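Local coordinates for protein 3-hydroxyisobutyrate dehydrogenase (Salmonella typhimurium, PDB 3G0O) that probably oxidises L-threonate to 2-dehydro-L-erythronate, using NAD(+) in preference to NADP(+), as a member of the 3-hydroxyisobutyrate dehydrogenase-related family, at residues S17-R28 and S129-M140; E225-D233 and E284-I292. All coordinates share one frame; numbering follows the deposited sequence.

Interaction 1 (S17-R28 and S129-M140); sequences SMGMGAARSCLR and SGGAVKAAQGEM
The selenomethionines M18 and M140 meet at their terminal methyls, CE to CE, 4.0 Å apart, the two chains crossing obliquely. M18 is bent at chi2 and chi3 (-60° and -84°), which curls its selenium to the start of helix 132-136, against G131 O and 3.8 Å from A135 CB. M140, extended beyond CG, slides its methyl between M18 and A22 CB. Beside this apolar patch the backbones close in: the missing side chain of G21 lets its CA come within 3.7 Å of A136 CA. The helix segments run nearly parallel, at 17°.

Further out, S25 OG donates to G21 O (2.8 Å), coming from above the carbonyl plane on the face opposite S25 N. It packs against G138, the positive-phi glycine of a Schellman motif. At the polar edge R28 NH1 makes a weak bond to A136 O, 3.1 Å, while a water donates to both S17 O and A132 O. S129, near the predicted active-site residue K179, bonds through OG to A218 N of the second subunit and to a tartrate probably from the crystallisation liquor.

Helix 17-28 is the first helix of the Rossmann-type domain, following its probable dinucleotide-binding glycine turn. Close backbone packing and a polar edge held by a weak arginine bond and one bridging water thus join it to the link between strands 122-129 and 140-145.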
loop_
_atom_site.group_PDB
_atom_site.type_symbol
_atom_site.label_atom_id
_atom_site.label_comp_id
_atom_site.label_asym_id
_atom_site.label_seq_id
_atom_site.Cartn_x
_atom_site.Cartn_y
_atom_site.Cartn_z
ATOM N N SER A 17 -14.200 -8.254 -15.251
ATOM C CA SER A 17 -12.767 -8.522 -15.301
ATOM C C SER A 17 -12.390 -9.769 -14.509
ATOM O O SER A 17 -11.650 -10.628 -14.999
ATOM C CB SER A 17 -11.986 -7.322 -14.764
ATOM O OG SER A 17 -12.114 -6.212 -15.633
HETATM N N MSE A 18 -12.904 -9.868 -13.289
HETATM C CA MSE A 18 -12.603 -11.007 -12.435
HETATM C C MSE A 18 -13.258 -12.280 -12.966
HETATM O O MSE A 18 -12.631 -13.337 -12.995
HETATM C CB MSE A 18 -13.069 -10.734 -11.001
HETATM C CG MSE A 18 -12.359 -9.555 -10.320
HETATM SE SE MSE A 18 -10.424 -9.771 -10.158
HETATM C CE MSE A 18 -10.374 -10.828 -8.538
ATOM N N GLY A 19 -14.512 -12.163 -13.392
ATOM C CA GLY A 19 -15.244 -13.307 -13.912
ATOM C C GLY A 19 -14.632 -13.910 -15.159
ATOM O O GLY A 19 -14.555 -15.133 -15.281
HETATM N N MSE A 20 -14.207 -13.062 -16.094
HETATM C CA MSE A 20 -13.593 -13.556 -17.319
HETATM C C MSE A 20 -12.308 -14.292 -16.979
HETATM O O MSE A 20 -12.000 -15.324 -17.574
HETATM C CB MSE A 20 -13.299 -12.409 -18.292
HETATM C CG MSE A 20 -14.481 -12.009 -19.168
HETATM SE SE MSE A 20 -15.171 -13.470 -20.273
HETATM C CE MSE A 20 -13.723 -13.623 -21.548
ATOM N N GLY A 21 -11.559 -13.757 -16.017
ATOM C CA GLY A 21 -10.324 -14.404 -15.618
ATOM C C GLY A 21 -10.611 -15.795 -15.080
ATOM O O GLY A 21 -9.932 -16.757 -15.439
ATOM N N ALA A 22 -11.624 -15.902 -14.224
ATOM C CA ALA A 22 -11.994 -17.191 -13.646
ATOM C C ALA A 22 -12.414 -18.170 -14.744
ATOM O O ALA A 22 -11.958 -19.312 -14.773
ATOM C CB ALA A 22 -13.128 -17.011 -12.641
ATOM N N ALA A 23 -13.277 -17.716 -15.647
ATOM C CA ALA A 23 -13.753 -18.557 -16.740
ATOM C C ALA A 23 -12.591 -19.060 -17.597
ATOM O O ALA A 23 -12.529 -20.242 -17.933
ATOM C CB ALA A 23 -14.745 -17.787 -17.597
ATOM N N ARG A 24 -11.673 -18.166 -17.949
ATOM C CA ARG A 24 -10.524 -18.560 -18.749
ATOM C C ARG A 24 -9.625 -19.524 -17.990
ATOM O O ARG A 24 -9.068 -20.458 -18.571
ATOM C CB ARG A 24 -9.735 -17.330 -19.202
ATOM C CG ARG A 24 -10.424 -16.558 -20.329
ATOM C CD ARG A 24 -9.609 -15.359 -20.797
ATOM N NE ARG A 24 -10.117 -14.839 -22.065
ATOM C CZ ARG A 24 -10.582 -13.607 -22.248
ATOM N NH1 ARG A 24 -10.608 -12.744 -21.241
ATOM N NH2 ARG A 24 -11.026 -13.237 -23.442
ATOM N N SER A 25 -9.493 -19.311 -16.684
ATOM C CA SER A 25 -8.671 -20.191 -15.872
ATOM C C SER A 25 -9.310 -21.577 -15.813
ATOM O O SER A 25 -8.610 -22.587 -15.826
ATOM C CB SER A 25 -8.505 -19.607 -14.469
ATOM O OG SER A 25 -7.803 -18.377 -14.533
ATOM N N CYS A 26 -10.640 -21.627 -15.747
ATOM C CA CYS A 26 -11.332 -22.914 -15.720
ATOM C C CYS A 26 -11.133 -23.617 -17.060
ATOM O O CYS A 26 -10.948 -24.831 -17.106
ATOM C CB CYS A 26 -12.824 -22.725 -15.450
ATOM S SG CYS A 26 -13.215 -22.322 -13.734
ATOM N N LEU A 27 -11.174 -22.847 -18.148
ATOM C CA LEU A 27 -10.973 -23.409 -19.480
ATOM C C LEU A 27 -9.558 -23.970 -19.606
ATOM O O LEU A 27 -9.359 -25.038 -20.187
ATOM C CB LEU A 27 -11.225 -22.349 -20.566
ATOM C CG LEU A 27 -12.686 -22.106 -20.966
ATOM C CD1 LEU A 27 -12.772 -21.076 -22.097
ATOM C CD2 LEU A 27 -13.301 -23.435 -21.422
ATOM N N ARG A 28 -8.571 -23.261 -19.061
ATOM C CA ARG A 28 -7.192 -23.741 -19.127
ATOM C C ARG A 28 -7.035 -25.006 -18.303
ATOM O O ARG A 28 -6.246 -25.884 -18.644
ATOM C CB ARG A 28 -6.202 -22.696 -18.600
ATOM C CG ARG A 28 -5.987 -21.501 -19.507
ATOM C CD ARG A 28 -4.639 -20.844 -19.218
ATOM N NE ARG A 28 -4.461 -20.550 -17.800
ATOM C CZ ARG A 28 -5.095 -19.580 -17.148
ATOM N NH1 ARG A 28 -5.953 -18.794 -17.784
ATOM N NH2 ARG A 28 -4.880 -19.406 -15.850
ATOM N N SER A 129 -9.993 -11.523 -4.262
ATOM C CA SER A 129 -9.180 -10.342 -4.492
ATOM C C SER A 129 -7.946 -10.733 -5.300
ATOM O O SER A 129 -7.811 -11.886 -5.724
ATOM C CB SER A 129 -8.755 -9.696 -3.170
ATOM O OG SER A 129 -8.063 -8.482 -3.419
ATOM N N GLY A 130 -7.057 -9.772 -5.526
ATOM C CA GLY A 130 -5.851 -10.048 -6.284
ATOM C C GLY A 130 -5.724 -9.250 -7.572
ATOM O O GLY A 130 -4.631 -9.132 -8.119
ATOM N N GLY A 131 -6.833 -8.704 -8.061
ATOM C CA GLY A 131 -6.786 -7.922 -9.284
ATOM C C GLY A 131 -7.093 -8.716 -10.545
ATOM O O GLY A 131 -6.975 -9.941 -10.557
ATOM N N ALA A 132 -7.480 -8.012 -11.607
ATOM C CA ALA A 132 -7.819 -8.634 -12.887
ATOM C C ALA A 132 -6.662 -9.404 -13.526
ATOM O O ALA A 132 -6.860 -10.497 -14.062
ATOM C CB ALA A 132 -8.335 -7.570 -13.863
ATOM N N VAL A 133 -5.460 -8.835 -13.483
ATOM C CA VAL A 133 -4.297 -9.494 -14.071
ATOM C C VAL A 133 -4.087 -10.862 -13.436
ATOM O O VAL A 133 -3.951 -11.869 -14.136
ATOM C CB VAL A 133 -3.017 -8.644 -13.899
ATOM C CG1 VAL A 133 -1.797 -9.431 -14.365
ATOM C CG2 VAL A 133 -3.144 -7.357 -14.702
ATOM N N LYS A 134 -4.067 -10.900 -12.108
ATOM C CA LYS A 134 -3.887 -12.158 -11.398
ATOM C C LYS A 134 -5.015 -13.126 -11.742
ATOM O O LYS A 134 -4.782 -14.316 -11.961
ATOM C CB LYS A 134 -3.858 -11.921 -9.885
ATOM C CG LYS A 134 -2.459 -11.798 -9.290
ATOM C CD LYS A 134 -2.552 -11.754 -7.769
ATOM C CE LYS A 134 -1.207 -11.917 -7.096
ATOM N NZ LYS A 134 -1.375 -11.888 -5.612
ATOM N N ALA A 135 -6.238 -12.607 -11.804
ATOM C CA ALA A 135 -7.404 -13.425 -12.115
ATOM C C ALA A 135 -7.272 -14.130 -13.466
ATOM O O ALA A 135 -7.617 -15.305 -13.599
ATOM C CB ALA A 135 -8.662 -12.559 -12.099
ATOM N N ALA A 136 -6.776 -13.407 -14.463
ATOM C CA ALA A 136 -6.608 -13.966 -15.801
ATOM C C ALA A 136 -5.567 -15.081 -15.807
ATOM O O ALA A 136 -5.570 -15.936 -16.694
ATOM C CB ALA A 136 -6.203 -12.867 -16.775
ATOM N N GLN A 137 -4.689 -15.073 -14.808
ATOM C CA GLN A 137 -3.633 -16.074 -14.688
ATOM C C GLN A 137 -4.027 -17.179 -13.711
ATOM O O GLN A 137 -3.224 -18.060 -13.410
ATOM C CB GLN A 137 -2.335 -15.417 -14.202
ATOM C CG GLN A 137 -1.901 -14.186 -14.993
ATOM C CD GLN A 137 -0.630 -13.547 -14.441
ATOM O OE1 GLN A 137 -0.559 -13.179 -13.263
ATOM N NE2 GLN A 137 0.378 -13.411 -15.292
ATOM N N GLY A 138 -5.259 -17.127 -13.213
ATOM C CA GLY A 138 -5.723 -18.127 -12.268
ATOM C C GLY A 138 -5.016 -17.996 -10.931
ATOM O O GLY A 138 -4.823 -18.985 -10.216
ATOM N N GLU A 139 -4.644 -16.767 -10.585
ATOM C CA GLU A 139 -3.932 -16.504 -9.341
ATOM C C GLU A 139 -4.708 -15.632 -8.351
ATOM O O GLU A 139 -4.138 -14.750 -7.703
ATOM C CB GLU A 139 -2.578 -15.863 -9.654
ATOM C CG GLU A 139 -1.585 -16.822 -10.303
ATOM C CD GLU A 139 -0.355 -16.124 -10.851
ATOM O OE1 GLU A 139 0.212 -15.266 -10.144
ATOM O OE2 GLU A 139 0.053 -16.443 -11.987
HETATM N N MSE A 140 -6.005 -15.888 -8.227
HETATM C CA MSE A 140 -6.831 -15.129 -7.299
HETATM C C MSE A 140 -6.486 -15.464 -5.854
HETATM O O MSE A 140 -5.868 -16.491 -5.566
HETATM C CB MSE A 140 -8.315 -15.454 -7.488
HETATM C CG MSE A 140 -8.948 -15.025 -8.793
HETATM SE SE MSE A 140 -10.864 -15.356 -8.679
HETATM C CE MSE A 140 -11.467 -14.264 -10.165
HETATM O O HOH W 1 -9.300 -11.167 -15.863
#

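Interaction 2 (E225-D233 and E284-I292); sequences ENRMQHVVD and EDDSAVIKI
One carboxylate oxygen, D285 OD2, takes three hydrogen bonds, and one of them comes from the facing helix. H230 ND1 donates across the contact at 2.8 Å, with the oxygen near the imidazole plane but the nitrogen well above the carboxylate plane, the two planes being 66° apart. S287 OG uses the anti lone pair of the same oxygen, and S287 N closes an Asx turn onto it at the start of the 3-10 segment. While OG is turned to D285, the backbone sets S287 CB 4.0 Å from M228 CE.

Next to this cluster, R227 grips D286 side-on. NE reaches OD1 at 2.7 Å and NH2 reaches OD2 at 3.0 Å, each on a syn lone pair, with guanidinium and carboxylate only 6° from coplanar. The bend at chi2 (-57°) brings the guanidinium edge round to the acid. NH1 is held by N226 OD1, and NH2 also bonds a bound tartrate, probably from the crystallisation liquor. At the other end V231 CG1 and I290 CD1 meet tip to tip, 4.0 Å apart.

D285 OD1 is taken by R239 N. Two adjacent aspartates thus fasten the C-terminal 3-10 segment to helix 222-232 in the all-helical domain, and the paired grip on R227 fixes the rotation of a guanidinium that faces the ligand.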
loop_
_atom_site.group_PDB
_atom_site.type_symbol
_atom_site.label_atom_id
_atom_site.label_comp_id
_atom_site.label_asym_id
_atom_site.label_seq_id
_atom_site.Cartn_x
_atom_site.Cartn_y
_atom_site.Cartn_z
ATOM N N GLU A 225 -0.375 2.117 -6.862
ATOM C CA GLU A 225 0.257 1.723 -8.111
ATOM C C GLU A 225 -0.744 1.447 -9.226
ATOM O O GLU A 225 -0.523 1.835 -10.374
ATOM C CB GLU A 225 1.156 0.498 -7.900
ATOM C CG GLU A 225 2.128 0.284 -9.051
ATOM C CD GLU A 225 3.213 -0.730 -8.745
ATOM O OE1 GLU A 225 3.622 -0.848 -7.574
ATOM O OE2 GLU A 225 3.679 -1.398 -9.685
ATOM N N ASN A 226 -1.854 0.800 -8.894
ATOM C CA ASN A 226 -2.857 0.484 -9.904
ATOM C C ASN A 226 -3.726 1.666 -10.319
ATOM O O ASN A 226 -3.835 1.976 -11.507
ATOM C CB ASN A 226 -3.752 -0.653 -9.413
ATOM C CG ASN A 226 -4.754 -1.092 -10.460
ATOM O OD1 ASN A 226 -5.870 -0.573 -10.534
ATOM N ND2 ASN A 226 -4.353 -2.046 -11.289
ATOM N N ARG A 227 -4.324 2.339 -9.338
ATOM C CA ARG A 227 -5.216 3.461 -9.612
ATOM C C ARG A 227 -4.560 4.775 -10.039
ATOM O O ARG A 227 -5.089 5.486 -10.900
ATOM C CB ARG A 227 -6.106 3.699 -8.385
ATOM C CG ARG A 227 -6.878 2.458 -7.926
ATOM C CD ARG A 227 -7.740 1.915 -9.042
ATOM N NE ARG A 227 -8.922 1.220 -8.539
ATOM C CZ ARG A 227 -9.021 -0.093 -8.358
ATOM N NH1 ARG A 227 -8.002 -0.896 -8.637
ATOM N NH2 ARG A 227 -10.153 -0.603 -7.896
HETATM N N MSE A 228 -3.411 5.110 -9.463
HETATM C CA MSE A 228 -2.793 6.377 -9.832
HETATM C C MSE A 228 -2.229 6.430 -11.251
HETATM O O MSE A 228 -1.868 7.499 -11.740
HETATM C CB MSE A 228 -1.741 6.789 -8.801
HETATM C CG MSE A 228 -2.334 7.151 -7.434
HETATM SE SE MSE A 228 -3.759 8.502 -7.459
HETATM C CE MSE A 228 -5.308 7.322 -7.570
ATOM N N GLN A 229 -2.155 5.283 -11.917
ATOM C CA GLN A 229 -1.686 5.265 -13.296
ATOM C C GLN A 229 -2.820 5.892 -14.114
ATOM O O GLN A 229 -2.587 6.598 -15.093
ATOM C CB GLN A 229 -1.432 3.832 -13.768
ATOM C CG GLN A 229 -0.918 3.747 -15.201
ATOM C CD GLN A 229 0.419 4.449 -15.386
ATOM O OE1 GLN A 229 1.437 4.023 -14.839
ATOM N NE2 GLN A 229 0.419 5.533 -16.153
ATOM N N HIS A 230 -4.055 5.634 -13.693
ATOM C CA HIS A 230 -5.221 6.187 -14.372
ATOM C C HIS A 230 -5.165 7.708 -14.266
ATOM O O HIS A 230 -5.463 8.423 -15.227
ATOM C CB HIS A 230 -6.513 5.678 -13.718
ATOM C CG HIS A 230 -6.647 4.188 -13.713
ATOM N ND1 HIS A 230 -7.632 3.533 -13.002
ATOM C CD2 HIS A 230 -5.921 3.221 -14.325
ATOM C CE1 HIS A 230 -7.504 2.229 -13.175
ATOM N NE2 HIS A 230 -6.472 2.015 -13.974
ATOM N N VAL A 231 -4.784 8.200 -13.090
ATOM C CA VAL A 231 -4.687 9.637 -12.859
ATOM C C VAL A 231 -3.594 10.263 -13.712
ATOM O O VAL A 231 -3.797 11.316 -14.312
ATOM C CB VAL A 231 -4.393 9.956 -11.381
ATOM C CG1 VAL A 231 -4.104 11.441 -11.211
ATOM C CG2 VAL A 231 -5.584 9.550 -10.519
ATOM N N VAL A 232 -2.433 9.622 -13.749
ATOM C CA VAL A 232 -1.325 10.136 -14.540
ATOM C C VAL A 232 -1.734 10.213 -16.008
ATOM O O VAL A 232 -1.393 11.171 -16.706
ATOM C CB VAL A 232 -0.078 9.235 -14.411
ATOM C CG1 VAL A 232 1.017 9.729 -15.339
ATOM C CG2 VAL A 232 0.416 9.238 -12.967
ATOM N N ASP A 233 -2.474 9.208 -16.469
ATOM C CA ASP A 233 -2.922 9.173 -17.856
ATOM C C ASP A 233 -4.204 9.965 -18.087
ATOM O O ASP A 233 -4.657 10.095 -19.224
ATOM C CB ASP A 233 -3.129 7.727 -18.318
ATOM C CG ASP A 233 -1.839 6.927 -18.336
ATOM O OD1 ASP A 233 -0.792 7.498 -18.699
ATOM O OD2 ASP A 233 -1.878 5.725 -18.000
ATOM N N GLU A 284 -17.746 6.920 -12.668
ATOM C CA GLU A 284 -16.400 7.032 -13.206
ATOM C C GLU A 284 -15.479 6.113 -12.407
ATOM O O GLU A 284 -15.870 5.597 -11.361
ATOM C CB GLU A 284 -15.905 8.475 -13.108
ATOM C CG GLU A 284 -16.526 9.414 -14.141
ATOM C CD GLU A 284 -15.937 10.811 -14.090
ATOM O OE1 GLU A 284 -14.794 10.956 -13.609
ATOM O OE2 GLU A 284 -16.610 11.761 -14.545
ATOM N N ASP A 285 -14.265 5.905 -12.903
ATOM C CA ASP A 285 -13.300 5.050 -12.215
ATOM C C ASP A 285 -13.171 5.541 -10.770
ATOM O O ASP A 285 -13.233 6.746 -10.527
ATOM C CB ASP A 285 -11.944 5.135 -12.913
ATOM C CG ASP A 285 -10.974 4.089 -12.422
ATOM O OD1 ASP A 285 -11.245 2.886 -12.633
ATOM O OD2 ASP A 285 -9.943 4.467 -11.826
ATOM N N ASP A 286 -12.988 4.630 -9.813
ATOM C CA ASP A 286 -12.885 5.065 -8.425
ATOM C C ASP A 286 -11.730 6.036 -8.178
ATOM O O ASP A 286 -11.737 6.775 -7.193
ATOM C CB ASP A 286 -12.819 3.872 -7.444
ATOM C CG ASP A 286 -11.830 2.801 -7.861
ATOM O OD1 ASP A 286 -10.753 3.141 -8.387
ATOM O OD2 ASP A 286 -12.132 1.604 -7.637
ATOM N N SER A 287 -10.748 6.063 -9.075
ATOM C CA SER A 287 -9.642 6.988 -8.897
ATOM C C SER A 287 -10.156 8.422 -9.043
ATOM O O SER A 287 -9.476 9.372 -8.660
ATOM C CB SER A 287 -8.522 6.720 -9.916
ATOM O OG SER A 287 -8.958 6.905 -11.252
ATOM N N ALA A 288 -11.370 8.568 -9.577
ATOM C CA ALA A 288 -11.970 9.890 -9.764
ATOM C C ALA A 288 -12.286 10.565 -8.433
ATOM O O ALA A 288 -12.698 11.728 -8.403
ATOM C CB ALA A 288 -13.235 9.790 -10.615
ATOM N N VAL A 289 -12.100 9.844 -7.332
ATOM C CA VAL A 289 -12.339 10.432 -6.020
ATOM C C VAL A 289 -11.390 11.630 -5.869
ATOM O O VAL A 289 -11.646 12.554 -5.093
ATOM C CB VAL A 289 -12.071 9.410 -4.882
ATOM C CG1 VAL A 289 -10.608 8.979 -4.891
ATOM C CG2 VAL A 289 -12.447 10.021 -3.537
ATOM N N ILE A 290 -10.296 11.612 -6.629
ATOM C CA ILE A 290 -9.321 12.694 -6.587
ATOM C C ILE A 290 -9.952 14.019 -7.039
ATOM O O ILE A 290 -9.470 15.099 -6.701
ATOM C CB ILE A 290 -8.099 12.381 -7.496
ATOM C CG1 ILE A 290 -6.962 13.358 -7.189
ATOM C CG2 ILE A 290 -8.494 12.497 -8.971
ATOM C CD1 ILE A 290 -5.649 13.024 -7.889
ATOM N N LYS A 291 -11.043 13.934 -7.792
ATOM C CA LYS A 291 -11.706 15.133 -8.289
ATOM C C LYS A 291 -12.374 16.001 -7.220
ATOM O O LYS A 291 -12.713 17.155 -7.485
ATOM C CB LYS A 291 -12.717 14.753 -9.376
ATOM C CG LYS A 291 -12.049 14.200 -10.629
ATOM C CD LYS A 291 -13.054 13.863 -11.720
ATOM C CE LYS A 291 -12.343 13.397 -12.987
ATOM N NZ LYS A 291 -13.294 13.091 -14.092
ATOM N N ILE A 292 -12.566 15.469 -6.014
ATOM C CA ILE A 292 -13.185 16.275 -4.961
ATOM C C ILE A 292 -12.235 17.387 -4.516
ATOM O O ILE A 292 -12.636 18.335 -3.839
ATOM C CB ILE A 292 -13.578 15.419 -3.732
ATOM C CG1 ILE A 292 -12.331 14.834 -3.067
ATOM C CG2 ILE A 292 -14.529 14.310 -4.162
ATOM C CD1 ILE A 292 -12.637 14.056 -1.792
#

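From the N terminus, interaction 1 comes first: helix 17-28 is met again only after about a hundred residues of alternating strands and helices, when the chain leaves strand 122-129 and turns back into strand 140-145. It closes a large loop wholly within the nucleotide-binding domain. The long helix 174-202 then carries the chain into the helical domain, where interaction 2 closes a second, shorter and wholly helix-and-loop circuit between helix 222-232 and residues 284-292. The loops follow in series, neither nested nor crossed. Their centres lie 23 Å apart and their nearest atoms about 6 Å, without touching, so each contact ties up its own domain, one before and one after helix 174-202.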